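PDB 3NRG: TetR family transcriptional regulator from Chloroflexus aurantiacus, which probably binds cis-regulatory DNA through an N-terminal helix-turn-helix domain and controls transcription. Local coordinates for residues A[21-26]-A[62-67]; A[34-39]-A[55-60]; A[161-166]-A[208-213]; A[177-182]-A[200-205]. All coordinates share one frame; numbering follows the deposited sequence.

Interaction 1. Residues A[21-26]-A[62-67]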
loop_
_atom_site.group_PDB
_atom_site.type_symbol
_atom_site.label_atom_id
_atom_site.label_comp_id
_atom_site.label_asym_id
_atom_site.label_seq_id
_atom_site.Cartn_x
_atom_site.Cartn_y
_atom_site.Cartn_z
ATOM N N VAL A 21 3.304 3.279 17.707
ATOM C CA VAL A 21 4.185 2.195 18.164
ATOM C C VAL A 21 3.823 0.885 17.440
ATOM O O VAL A 21 4.720 0.180 16.967
ATOM C CB VAL A 21 4.153 2.043 19.716
ATOM C CG1 VAL A 21 4.858 0.760 20.171
ATOM C CG2 VAL A 21 4.767 3.266 20.391
ATOM N N LEU A 22 2.501 0.590 17.312
ATOM C CA LEU A 22 2.008 -0.606 16.612
ATOM C C LEU A 22 2.394 -0.589 15.129
ATOM O O LEU A 22 2.755 -1.633 14.582
ATOM C CB LEU A 22 0.477 -0.748 16.760
ATOM C CG LEU A 22 -0.049 -1.036 18.173
ATOM C CD1 LEU A 22 -1.547 -0.896 18.229
ATOM C CD2 LEU A 22 0.361 -2.409 18.648
ATOM N N LEU A 23 2.333 0.598 14.480
ATOM C CA LEU A 23 2.711 0.734 13.069
ATOM C C LEU A 23 4.197 0.434 12.869
ATOM O O LEU A 23 4.539 -0.379 12.011
ATOM C CB LEU A 23 2.359 2.137 12.524
ATOM C CG LEU A 23 0.877 2.413 12.287
ATOM C CD1 LEU A 23 0.643 3.866 11.960
ATOM C CD2 LEU A 23 0.328 1.539 11.189
ATOM N N ASP A 24 5.073 1.035 13.709
ATOM C CA ASP A 24 6.518 0.804 13.651
ATOM C C ASP A 24 6.866 -0.673 13.843
ATOM O O ASP A 24 7.597 -1.230 13.032
ATOM C CB ASP A 24 7.256 1.668 14.693
ATOM C CG ASP A 24 7.476 3.111 14.274
ATOM O OD1 ASP A 24 7.722 3.349 13.068
ATOM O OD2 ASP A 24 7.516 3.986 15.166
ATOM N N GLU A 25 6.296 -1.319 14.887
ATOM C CA GLU A 25 6.545 -2.729 15.209
ATOM C C GLU A 25 6.126 -3.692 14.078
ATOM O O GLU A 25 6.884 -4.601 13.738
ATOM C CB GLU A 25 5.858 -3.108 16.543
ATOM C CG GLU A 25 6.158 -4.522 17.030
ATOM C CD GLU A 25 7.571 -4.787 17.523
ATOM O OE1 GLU A 25 8.312 -3.811 17.784
ATOM O OE2 GLU A 25 7.920 -5.980 17.695
ATOM N N PHE A 26 4.925 -3.503 13.514
ATOM C CA PHE A 26 4.427 -4.375 12.451
ATOM C C PHE A 26 5.066 -4.105 11.068
ATOM O O PHE A 26 5.075 -5.000 10.221
ATOM C CB PHE A 26 2.892 -4.350 12.377
ATOM C CG PHE A 26 2.217 -5.258 13.379
ATOM C CD1 PHE A 26 1.731 -4.756 14.581
ATOM C CD2 PHE A 26 2.069 -6.617 13.125
ATOM C CE1 PHE A 26 1.088 -5.591 15.500
ATOM C CE2 PHE A 26 1.452 -7.456 14.058
ATOM C CZ PHE A 26 0.958 -6.934 15.235
ATOM N N LEU A 62 -5.193 -7.370 12.049
ATOM C CA LEU A 62 -6.385 -7.150 11.224
ATOM C C LEU A 62 -6.813 -5.688 11.258
ATOM O O LEU A 62 -7.205 -5.140 10.225
ATOM C CB LEU A 62 -7.544 -8.045 11.697
ATOM C CG LEU A 62 -7.796 -9.314 10.882
ATOM C CD1 LEU A 62 -6.717 -10.363 11.136
ATOM C CD2 LEU A 62 -9.152 -9.900 11.209
ATOM N N TYR A 63 -6.738 -5.052 12.451
ATOM C CA TYR A 63 -7.077 -3.637 12.631
ATOM C C TYR A 63 -6.142 -2.744 11.791
ATOM O O TYR A 63 -6.608 -1.812 11.134
ATOM C CB TYR A 63 -7.011 -3.258 14.131
ATOM C CG TYR A 63 -7.073 -1.768 14.403
ATOM C CD1 TYR A 63 -8.279 -1.075 14.330
ATOM C CD2 TYR A 63 -5.938 -1.062 14.789
ATOM C CE1 TYR A 63 -8.345 0.295 14.589
ATOM C CE2 TYR A 63 -5.990 0.309 15.048
ATOM C CZ TYR A 63 -7.199 0.982 14.954
ATOM O OH TYR A 63 -7.260 2.328 15.221
ATOM N N LEU A 64 -4.836 -3.055 11.795
ATOM C CA LEU A 64 -3.838 -2.303 11.043
ATOM C C LEU A 64 -4.003 -2.483 9.523
ATOM O O LEU A 64 -3.810 -1.523 8.769
ATOM C CB LEU A 64 -2.419 -2.698 11.485
ATOM C CG LEU A 64 -2.058 -2.406 12.948
ATOM C CD1 LEU A 64 -0.771 -3.038 13.303
ATOM C CD2 LEU A 64 -1.998 -0.910 13.225
ATOM N N ILE A 65 -4.380 -3.706 9.077
ATOM C CA ILE A 65 -4.632 -4.004 7.658
ATOM C C ILE A 65 -5.889 -3.252 7.166
ATOM O O ILE A 65 -5.859 -2.634 6.092
ATOM C CB ILE A 65 -4.707 -5.558 7.415
ATOM C CG1 ILE A 65 -3.295 -6.213 7.460
ATOM C CG2 ILE A 65 -5.456 -5.912 6.104
ATOM C CD1 ILE A 65 -2.316 -5.811 6.287
ATOM N N GLN A 66 -6.966 -3.256 7.982
ATOM C CA GLN A 66 -8.211 -2.549 7.655
ATOM C C GLN A 66 -8.001 -1.028 7.680
ATOM O O GLN A 66 -8.637 -0.304 6.907
ATOM C CB GLN A 66 -9.346 -2.961 8.610
ATOM N N LEU A 67 -7.074 -0.552 8.543
ATOM C CA LEU A 67 -6.722 0.866 8.640
ATOM C C LEU A 67 -6.035 1.332 7.351
ATOM O O LEU A 67 -6.335 2.413 6.854
ATOM C CB LEU A 67 -5.815 1.110 9.860
ATOM C CG LEU A 67 -5.682 2.562 10.337
ATOM C CD1 LEU A 67 -7.038 3.145 10.730
ATOM C CD2 LEU A 67 -4.732 2.652 11.501
#
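L64 reaches from helix 57-78 against L22, L23 and F26 of helix 12-28, and its two methyl groups divide the work. CD1 goes to the phenyl ring: its nearest ring atom is F26 CD1 at 3.3 Å, with F26 CG (3.7 Å) and F26 CE1 (3.8 Å) next. The two side chains cross at about a right angle, and the methyl meets the ring obliquely. CD2 turns to the leucine pair, 3.9 Å from L23 CD2 and 4.3 Å from L22 CB. The CB of L64 points toward helix 12-28, and with chi1 at -63°, CG anti to the carbonyl carbon, CD1 and CD2 can reach F26 and L23. L23 has a similar torsion (-73°), but its CB is directed along the flank of the interface, and it is the CD2 branch that closes the gap. The backbone also contributes, since L22 O lies 4.0 Å from L64 CD1 and in the plane of the F26 ring at its edge. All four residues are buried and their side-chain contacts are apolar. The segment axes are 11.2 Å apart and cross at -97°, an almost perpendicular pairing of helices 12-28 and 57-78, which flank the predicted helix-turn-helix in the TetR-type DNA-binding domain. Around it, L22 also rests on F54, while L23 and F26 touch I111 of helix 106-114, toward the C-terminal region.

Interaction 2. Residues A[34-39]-A[55-60]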
loop_
_atom_site.group_PDB
_atom_site.type_symbol
_atom_site.label_atom_id
_atom_site.label_comp_id
_atom_site.label_asym_id
_atom_site.label_seq_id
_atom_site.Cartn_x
_atom_site.Cartn_y
_atom_site.Cartn_z
ATOM N N VAL A 34 7.095 -10.175 15.717
ATOM C CA VAL A 34 6.473 -9.066 16.454
ATOM C C VAL A 34 6.465 -9.366 17.962
ATOM O O VAL A 34 6.017 -10.442 18.378
ATOM C CB VAL A 34 5.051 -8.734 15.907
ATOM C CG1 VAL A 34 4.292 -7.793 16.845
ATOM C CG2 VAL A 34 5.131 -8.144 14.496
ATOM N N SER A 35 6.996 -8.422 18.775
ATOM C CA SER A 35 7.086 -8.568 20.230
ATOM C C SER A 35 6.068 -7.688 20.954
ATOM O O SER A 35 6.112 -6.461 20.835
ATOM C CB SER A 35 8.500 -8.253 20.712
ATOM O OG SER A 35 8.591 -8.281 22.127
ATOM N N ILE A 36 5.156 -8.321 21.718
ATOM C CA ILE A 36 4.125 -7.630 22.510
ATOM C C ILE A 36 4.767 -6.800 23.643
ATOM O O ILE A 36 4.322 -5.685 23.913
ATOM C CB ILE A 36 3.070 -8.654 23.050
ATOM C CG1 ILE A 36 2.379 -9.451 21.889
ATOM C CG2 ILE A 36 2.041 -7.987 23.979
ATOM C CD1 ILE A 36 1.617 -8.609 20.843
ATOM N N ASN A 37 5.831 -7.334 24.273
ATOM C CA ASN A 37 6.551 -6.634 25.345
ATOM C C ASN A 37 7.296 -5.403 24.826
ATOM O O ASN A 37 7.395 -4.405 25.544
ATOM C CB ASN A 37 7.504 -7.580 26.074
ATOM C CG ASN A 37 6.807 -8.598 26.948
ATOM O OD1 ASN A 37 5.716 -8.359 27.495
ATOM N ND2 ASN A 37 7.458 -9.720 27.166
ATOM N N ARG A 38 7.797 -5.460 23.565
ATOM C CA ARG A 38 8.465 -4.318 22.929
ATOM C C ARG A 38 7.435 -3.200 22.664
ATOM O O ARG A 38 7.751 -2.021 22.831
ATOM C CB ARG A 38 9.183 -4.752 21.626
ATOM C CG ARG A 38 9.967 -3.629 20.933
ATOM C CD ARG A 38 11.086 -4.143 20.033
ATOM N NE ARG A 38 10.600 -5.012 18.955
ATOM C CZ ARG A 38 10.969 -6.282 18.805
ATOM N NH1 ARG A 38 11.839 -6.832 19.644
ATOM N NH2 ARG A 38 10.484 -7.005 17.804
ATOM N N ILE A 39 6.179 -3.588 22.336
ATOM C CA ILE A 39 5.080 -2.648 22.122
ATOM C C ILE A 39 4.770 -1.890 23.411
ATOM O O ILE A 39 4.791 -0.663 23.408
ATOM C CB ILE A 39 3.827 -3.367 21.541
ATOM C CG1 ILE A 39 4.080 -3.820 20.080
ATOM C CG2 ILE A 39 2.566 -2.469 21.643
ATOM C CD1 ILE A 39 3.089 -4.864 19.551
ATOM N N ALA A 55 -7.683 -8.605 21.826
ATOM C CA ALA A 55 -7.786 -9.972 22.366
ATOM C C ALA A 55 -6.501 -10.787 22.123
ATOM O O ALA A 55 -6.060 -11.518 23.014
ATOM C CB ALA A 55 -8.987 -10.687 21.770
ATOM N N ASP A 56 -5.889 -10.629 20.934
ATOM C CA ASP A 56 -4.636 -11.297 20.572
ATOM C C ASP A 56 -3.874 -10.485 19.503
ATOM O O ASP A 56 -4.351 -9.432 19.080
ATOM C CB ASP A 56 -4.899 -12.754 20.091
ATOM C CG ASP A 56 -5.917 -12.899 18.959
ATOM O OD1 ASP A 56 -6.256 -11.872 18.321
ATOM O OD2 ASP A 56 -6.357 -14.040 18.699
ATOM N N LYS A 57 -2.694 -10.979 19.072
ATOM C CA LYS A 57 -1.872 -10.322 18.046
ATOM C C LYS A 57 -2.615 -10.269 16.693
ATOM O O LYS A 57 -2.523 -9.267 15.984
ATOM C CB LYS A 57 -0.517 -11.046 17.905
ATOM C CG LYS A 57 0.493 -10.324 17.008
ATOM C CD LYS A 57 1.929 -10.848 17.203
ATOM C CE LYS A 57 2.139 -12.253 16.684
ATOM N NZ LYS A 57 3.555 -12.679 16.817
ATOM N N LYS A 58 -3.395 -11.340 16.377
ATOM C CA LYS A 58 -4.202 -11.468 15.156
ATOM C C LYS A 58 -5.177 -10.289 14.988
ATOM O O LYS A 58 -5.209 -9.671 13.918
ATOM C CB LYS A 58 -4.971 -12.809 15.167
ATOM C CG LYS A 58 -5.863 -13.042 13.944
ATOM C CD LYS A 58 -6.761 -14.274 14.106
ATOM C CE LYS A 58 -8.105 -13.958 14.731
ATOM N NZ LYS A 58 -8.006 -13.736 16.201
ATOM N N ASP A 59 -5.961 -9.972 16.057
ATOM C CA ASP A 59 -6.933 -8.873 16.042
ATOM C C ASP A 59 -6.261 -7.526 15.813
ATOM O O ASP A 59 -6.808 -6.679 15.092
ATOM C CB ASP A 59 -7.758 -8.852 17.341
ATOM C CG ASP A 59 -8.750 -9.999 17.476
ATOM O OD1 ASP A 59 -8.775 -10.878 16.579
ATOM O OD2 ASP A 59 -9.508 -10.013 18.472
ATOM N N CYS A 60 -5.053 -7.338 16.392
ATOM C CA CYS A 60 -4.275 -6.109 16.223
ATOM C C CYS A 60 -3.794 -5.959 14.776
ATOM O O CYS A 60 -3.898 -4.875 14.208
ATOM C CB CYS A 60 -3.112 -6.067 17.211
ATOM S SG CYS A 60 -2.222 -4.495 17.237
#
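Two torsions of K57 lead its chain to V34: chi1 of -172° sets CG opposite the backbone N, and a bend at chi3 (69°) turns the far end of the chain at CD. That corner is what touches. K57 CD lies 3.9 Å from V34 CG1 and 4.0 Å from V34 CB, the two side chains crossing at a slant. V34 presents CG1 because this methyl is anti to its own N (chi1 168°). I36 adds a looser apolar neighbour, with CD1 4.3 Å from K57 CD. Beyond the bend, K57 NZ comes within 3.7 Å of V34 O, but its polar partner is elsewhere: it hydrogen-bonds to Y31 O and makes a cation-pi contact with the Y31 ring. The lysine thus uses its methylenes for packing and its ammonium for Y31. Both segments start helices with a side-chain N-cap. S35 OG accepts from R38 N at 3.3 Å, and D56 OD1 accepts from D59 N at 3.0 Å, nearly along the C-O axis. K58 NZ joins D56 and D59 in a salt-bridge network. Helix 36-43 opens the predicted helix-turn-helix, and helix 57-78 follows that motif in the chain. Helix 12-28 packs against both segments: E25 and F26 touch V34, while L22 contacts I39 and C60.

Interaction 3. Residues A[161-166]-A[208-213]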
loop_
_atom_site.group_PDB
_atom_site.type_symbol
_atom_site.label_atom_id
_atom_site.label_comp_id
_atom_site.label_asym_id
_atom_site.label_seq_id
_atom_site.Cartn_x
_atom_site.Cartn_y
_atom_site.Cartn_z
ATOM N N ALA A 161 -1.825 -8.145 -17.270
ATOM C CA ALA A 161 -2.206 -7.803 -15.897
ATOM C C ALA A 161 -1.076 -8.146 -14.931
ATOM O O ALA A 161 -0.816 -7.384 -14.001
ATOM C CB ALA A 161 -3.468 -8.539 -15.504
ATOM N N PHE A 162 -0.376 -9.280 -15.174
ATOM C CA PHE A 162 0.773 -9.693 -14.369
ATOM C C PHE A 162 1.880 -8.636 -14.423
ATOM O O PHE A 162 2.406 -8.249 -13.381
ATOM C CB PHE A 162 1.300 -11.072 -14.831
ATOM C CG PHE A 162 2.734 -11.345 -14.434
ATOM C CD1 PHE A 162 3.059 -11.692 -13.124
ATOM C CD2 PHE A 162 3.767 -11.205 -15.355
ATOM C CE1 PHE A 162 4.385 -11.899 -12.750
ATOM C CE2 PHE A 162 5.093 -11.402 -14.975
ATOM C CZ PHE A 162 5.395 -11.743 -13.674
ATOM N N VAL A 163 2.227 -8.173 -15.638
ATOM C CA VAL A 163 3.268 -7.153 -15.859
ATOM C C VAL A 163 2.894 -5.828 -15.176
ATOM O O VAL A 163 3.730 -5.236 -14.502
ATOM C CB VAL A 163 3.585 -6.965 -17.382
ATOM C CG1 VAL A 163 4.608 -5.854 -17.605
ATOM C CG2 VAL A 163 4.068 -8.271 -18.005
ATOM N N LEU A 164 1.631 -5.385 -15.322
ATOM C CA LEU A 164 1.152 -4.150 -14.687
ATOM C C LEU A 164 1.186 -4.267 -13.155
ATOM O O LEU A 164 1.710 -3.375 -12.481
ATOM C CB LEU A 164 -0.270 -3.805 -15.161
ATOM C CG LEU A 164 -0.419 -3.374 -16.633
ATOM C CD1 LEU A 164 -1.858 -3.469 -17.078
ATOM C CD2 LEU A 164 0.095 -1.967 -16.851
ATOM N N ASN A 165 0.684 -5.397 -12.612
ATOM C CA ASN A 165 0.643 -5.638 -11.167
ATOM C C ASN A 165 2.029 -5.625 -10.512
ATOM O O ASN A 165 2.194 -4.980 -9.482
ATOM C CB ASN A 165 -0.106 -6.934 -10.844
ATOM C CG ASN A 165 -0.341 -7.143 -9.364
ATOM O OD1 ASN A 165 -1.034 -6.361 -8.697
ATOM N ND2 ASN A 165 0.220 -8.212 -8.824
ATOM N N VAL A 166 3.029 -6.314 -11.108
ATOM C CA VAL A 166 4.391 -6.353 -10.534
ATOM C C VAL A 166 5.088 -4.993 -10.577
ATOM O O VAL A 166 5.798 -4.643 -9.640
ATOM C CB VAL A 166 5.284 -7.504 -11.090
ATOM C CG1 VAL A 166 4.694 -8.868 -10.746
ATOM C CG2 VAL A 166 5.518 -7.367 -12.600
ATOM N N ASP A 208 5.546 4.717 -20.698
ATOM C CA ASP A 208 5.962 4.694 -22.112
ATOM C C ASP A 208 6.326 3.279 -22.561
ATOM O O ASP A 208 5.938 2.868 -23.655
ATOM C CB ASP A 208 7.149 5.653 -22.357
ATOM C CG ASP A 208 6.813 7.133 -22.246
ATOM O OD1 ASP A 208 5.614 7.464 -22.122
ATOM O OD2 ASP A 208 7.754 7.959 -22.284
ATOM N N ILE A 209 7.056 2.525 -21.708
ATOM C CA ILE A 209 7.449 1.144 -22.000
ATOM C C ILE A 209 6.203 0.249 -22.116
ATOM O O ILE A 209 6.060 -0.482 -23.104
ATOM C CB ILE A 209 8.477 0.612 -20.950
ATOM C CG1 ILE A 209 9.803 1.419 -21.017
ATOM C CG2 ILE A 209 8.737 -0.916 -21.130
ATOM C CD1 ILE A 209 10.679 1.344 -19.732
ATOM N N LEU A 210 5.269 0.363 -21.145
ATOM C CA LEU A 210 4.030 -0.423 -21.135
ATOM C C LEU A 210 3.108 -0.046 -22.299
ATOM O O LEU A 210 2.470 -0.924 -22.888
ATOM C CB LEU A 210 3.295 -0.261 -19.793
ATOM C CG LEU A 210 4.062 -0.718 -18.529
ATOM C CD1 LEU A 210 3.402 -0.195 -17.282
ATOM C CD2 LEU A 210 4.191 -2.234 -18.469
ATOM N N GLU A 211 3.077 1.258 -22.660
ATOM C CA GLU A 211 2.267 1.764 -23.767
ATOM C C GLU A 211 2.749 1.204 -25.110
ATOM O O GLU A 211 1.946 0.650 -25.861
ATOM C CB GLU A 211 2.265 3.301 -23.778
ATOM C CG GLU A 211 1.307 3.908 -24.790
ATOM C CD GLU A 211 1.338 5.420 -24.866
ATOM O OE1 GLU A 211 2.409 6.013 -24.600
ATOM O OE2 GLU A 211 0.304 6.010 -25.249
ATOM N N ARG A 212 4.068 1.308 -25.396
ATOM C CA ARG A 212 4.642 0.787 -26.645
ATOM C C ARG A 212 4.484 -0.735 -26.739
ATOM O O ARG A 212 4.269 -1.269 -27.828
ATOM C CB ARG A 212 6.125 1.171 -26.782
ATOM C CG ARG A 212 6.371 2.655 -27.010
ATOM C CD ARG A 212 7.820 2.931 -27.384
ATOM N NE ARG A 212 8.751 2.557 -26.316
ATOM C CZ ARG A 212 9.233 3.410 -25.415
ATOM N NH1 ARG A 212 8.887 4.692 -25.455
ATOM N NH2 ARG A 212 10.069 2.989 -24.475
ATOM N N GLY A 213 4.580 -1.407 -25.598
ATOM C CA GLY A 213 4.477 -2.858 -25.532
ATOM C C GLY A 213 3.075 -3.412 -25.693
ATOM O O GLY A 213 2.914 -4.548 -26.148
#
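V163 and L164, adjacent on helix 157-179, meet the single leucine L210 of helix 196-214 within the all-helical TetR-type C-terminal domain. Going along 161-166, A161 comes first and packs on F135 and K139 of helix 124-147. V163 is the first to reach across. Its CG1, anti to the backbone N (chi1 177°), lies 3.7 Å from L210 CD2, and the two side chains run past each other in opposite senses. V163 remains partly exposed, whereas L164, which follows, is buried. Its CB is not directed at the other helix, yet the CD2 branch gets there, crossing L210 at a slant. The same residue packs on F138 and V142 of helix 124-147 and on L91 of helix 87-104, which places this end of the contact in the domain interior. N165 comes next, and its OD1 hydrogen-bonds with S134 OG of helix 124-147. The 8.0 Å between L164 CA and L210 CA is the shortest CA-to-CA distance between the segments. The CB of L210 points toward 161-166 and its CG is anti to the carbonyl carbon, so both methyls find partners; the second, L210 CD1, lies 3.8 Å from L164 CD2.

Interaction 4. Residues A[177-182]-A[200-205]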
loop_
_atom_site.group_PDB
_atom_site.type_symbol
_atom_site.label_atom_id
_atom_site.label_comp_id
_atom_site.label_asym_id
_atom_site.label_seq_id
_atom_site.Cartn_x
_atom_site.Cartn_y
_atom_site.Cartn_z
ATOM N N GLU A 177 14.746 3.572 -3.127
ATOM C CA GLU A 177 16.065 2.945 -3.200
ATOM C C GLU A 177 17.019 3.748 -4.102
ATOM O O GLU A 177 18.194 3.923 -3.761
ATOM C CB GLU A 177 15.922 1.499 -3.712
ATOM C CG GLU A 177 17.197 0.677 -3.647
ATOM C CD GLU A 177 17.045 -0.726 -4.192
ATOM O OE1 GLU A 177 16.900 -0.876 -5.427
ATOM O OE2 GLU A 177 17.077 -1.680 -3.384
ATOM N N ARG A 178 16.500 4.266 -5.226
ATOM C CA ARG A 178 17.290 4.999 -6.203
ATOM C C ARG A 178 17.564 6.458 -5.800
ATOM O O ARG A 178 18.692 6.930 -5.972
ATOM C CB ARG A 178 16.616 4.938 -7.588
ATOM C CG ARG A 178 17.466 5.505 -8.706
ATOM C CD ARG A 178 16.749 5.474 -10.030
ATOM N NE ARG A 178 17.533 6.132 -11.079
ATOM C CZ ARG A 178 17.128 6.261 -12.340
ATOM N NH1 ARG A 178 15.950 5.772 -12.721
ATOM N NH2 ARG A 178 17.895 6.875 -13.229
ATOM N N PHE A 179 16.532 7.185 -5.315
ATOM C CA PHE A 179 16.658 8.621 -5.058
ATOM C C PHE A 179 16.819 9.049 -3.594
ATOM O O PHE A 179 17.438 10.088 -3.338
ATOM C CB PHE A 179 15.522 9.396 -5.736
ATOM C CG PHE A 179 15.427 9.172 -7.228
ATOM C CD1 PHE A 179 16.326 9.779 -8.099
ATOM C CD2 PHE A 179 14.420 8.379 -7.766
ATOM C CE1 PHE A 179 16.237 9.573 -9.478
ATOM C CE2 PHE A 179 14.325 8.180 -9.151
ATOM C CZ PHE A 179 15.231 8.781 -9.996
ATOM N N ALA A 180 16.236 8.295 -2.636
ATOM C CA ALA A 180 16.299 8.679 -1.220
ATOM C C ALA A 180 17.602 8.236 -0.556
ATOM O O ALA A 180 17.903 7.041 -0.522
ATOM C CB ALA A 180 15.095 8.130 -0.463
ATOM N N VAL A 181 18.389 9.211 -0.032
ATOM C CA VAL A 181 19.669 8.930 0.647
ATOM C C VAL A 181 19.445 8.239 2.004
ATOM O O VAL A 181 19.849 7.084 2.185
ATOM C CB VAL A 181 20.554 10.200 0.771
ATOM N N ASN A 182 18.794 8.938 2.943
ATOM C CA ASN A 182 18.420 8.384 4.244
ATOM C C ASN A 182 16.889 8.399 4.300
ATOM O O ASN A 182 16.297 9.415 4.677
ATOM C CB ASN A 182 19.038 9.211 5.386
ATOM C CG ASN A 182 18.748 8.656 6.756
ATOM O OD1 ASN A 182 17.932 9.194 7.508
ATOM N ND2 ASN A 182 19.392 7.545 7.101
ATOM N N ARG A 200 9.100 11.551 -11.281
ATOM C CA ARG A 200 8.048 11.633 -12.304
ATOM C C ARG A 200 8.521 11.181 -13.689
ATOM O O ARG A 200 7.761 10.521 -14.405
ATOM C CB ARG A 200 7.379 13.035 -12.349
ATOM C CG ARG A 200 8.282 14.178 -12.839
ATOM C CD ARG A 200 7.471 15.373 -13.321
ATOM N NE ARG A 200 8.305 16.560 -13.536
ATOM C CZ ARG A 200 8.394 17.576 -12.678
ATOM N NH1 ARG A 200 7.702 17.559 -11.543
ATOM N NH2 ARG A 200 9.169 18.619 -12.951
ATOM N N ARG A 201 9.784 11.504 -14.064
ATOM C CA ARG A 201 10.321 11.085 -15.360
ATOM C C ARG A 201 10.475 9.575 -15.427
ATOM O O ARG A 201 10.337 8.999 -16.505
ATOM C CB ARG A 201 11.629 11.823 -15.718
ATOM C CG ARG A 201 12.740 11.693 -14.688
ATOM C CD ARG A 201 13.744 12.832 -14.786
ATOM N NE ARG A 201 13.126 14.134 -14.506
ATOM C CZ ARG A 201 13.809 15.251 -14.278
ATOM N NH1 ARG A 201 15.138 15.232 -14.264
ATOM N NH2 ARG A 201 13.173 16.388 -14.035
ATOM N N VAL A 202 10.664 8.920 -14.253
ATOM C CA VAL A 202 10.724 7.461 -14.149
ATOM C C VAL A 202 9.303 6.895 -14.340
ATOM O O VAL A 202 9.109 5.979 -15.145
ATOM C CB VAL A 202 11.363 7.002 -12.809
ATOM C CG1 VAL A 202 11.292 5.486 -12.654
ATOM C CG2 VAL A 202 12.804 7.490 -12.693
ATOM N N ILE A 203 8.303 7.495 -13.651
ATOM C CA ILE A 203 6.897 7.106 -13.781
ATOM C C ILE A 203 6.444 7.218 -15.242
ATOM O O ILE A 203 5.830 6.280 -15.759
ATOM C CB ILE A 203 5.999 7.922 -12.805
ATOM C CG1 ILE A 203 6.315 7.543 -11.332
ATOM C CG2 ILE A 203 4.500 7.724 -13.115
ATOM C CD1 ILE A 203 5.910 8.597 -10.305
ATOM N N GLU A 204 6.829 8.325 -15.936
ATOM C CA GLU A 204 6.510 8.530 -17.356
ATOM C C GLU A 204 7.230 7.499 -18.240
ATOM O O GLU A 204 6.610 6.925 -19.135
ATOM C CB GLU A 204 6.860 9.960 -17.797
ATOM C CG GLU A 204 5.957 11.028 -17.198
ATOM C CD GLU A 204 6.319 12.463 -17.547
ATOM O OE1 GLU A 204 7.353 12.678 -18.223
ATOM O OE2 GLU A 204 5.568 13.377 -17.131
ATOM N N GLN A 205 8.529 7.230 -17.952
ATOM C CA GLN A 205 9.330 6.217 -18.657
ATOM C C GLN A 205 8.682 4.829 -18.544
ATOM O O GLN A 205 8.580 4.123 -19.545
ATOM C CB GLN A 205 10.759 6.180 -18.098
ATOM C CG GLN A 205 11.728 7.117 -18.809
ATOM C CD GLN A 205 12.457 6.449 -19.962
ATOM O OE1 GLN A 205 12.324 5.246 -20.219
ATOM N NE2 GLN A 205 13.297 7.204 -20.638
#
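V202, R178 and F179 make up this contact, in which helix 196-214 meets the C-terminal end of helix 157-179 at the surface of the all-helical TetR-type C-terminal domain. V202 has the most surface buried, and one methyl does the touching. With chi1 at 174°, CG1 is anti to N and CG2 anti to the carbonyl carbon, and CG2 meets both the arginine and the phenylalanine. F179 receives it at the ring edge: V202 CG2 is in the ring plane, 3.9 Å from F179 CZ and equally far from F179 CE2, so the methyl abuts the rim and does not cover a face. R178 runs across one face of the ring with its chain fully extended from CG to NE, which carries the guanidinium past the ring centre. Its CG stands 4.0 Å above the centre of that face, and F179 CZ lies 3.6 Å above the guanidinium plane, offset toward the rim. The ring and the arginine are therefore layered, and V202 CG2 touches both. The backbones stay well apart, with R178 CA and V202 CA 10.6 Å from each other, and long side chains bridge the gap. V202 also packs on L171 and L175, and F179 on A198 and M199, continuing the same helix pairing. R178, itself exposed, brings NH1 obliquely to 3.6 Å from V202 CG2.

The four contacts form two pairs, one in the N-terminal TetR-type region and one in the C-terminal domain. Interactions 1 and 2 have centres 10 Å apart and share helix 57-78. They touch directly: E25 OE2 of interaction 1 is 2.8 Å from R38 NH2 of interaction 2 in a salt bridge, and V21 CG1 lies 3.5 Å from I39 O. Segment 34-39 enters the predicted helix-turn-helix. Interactions 3 and 4, with centres 18 Å apart, pin helix 157-179 to helix 196-214 at two levels, a buried one and a surface one. Between the pairs, the centres of interactions 1 and 4 are 27 Å apart and those of 2 and 3 are 39 Å apart, on opposite sides of the chain's centre.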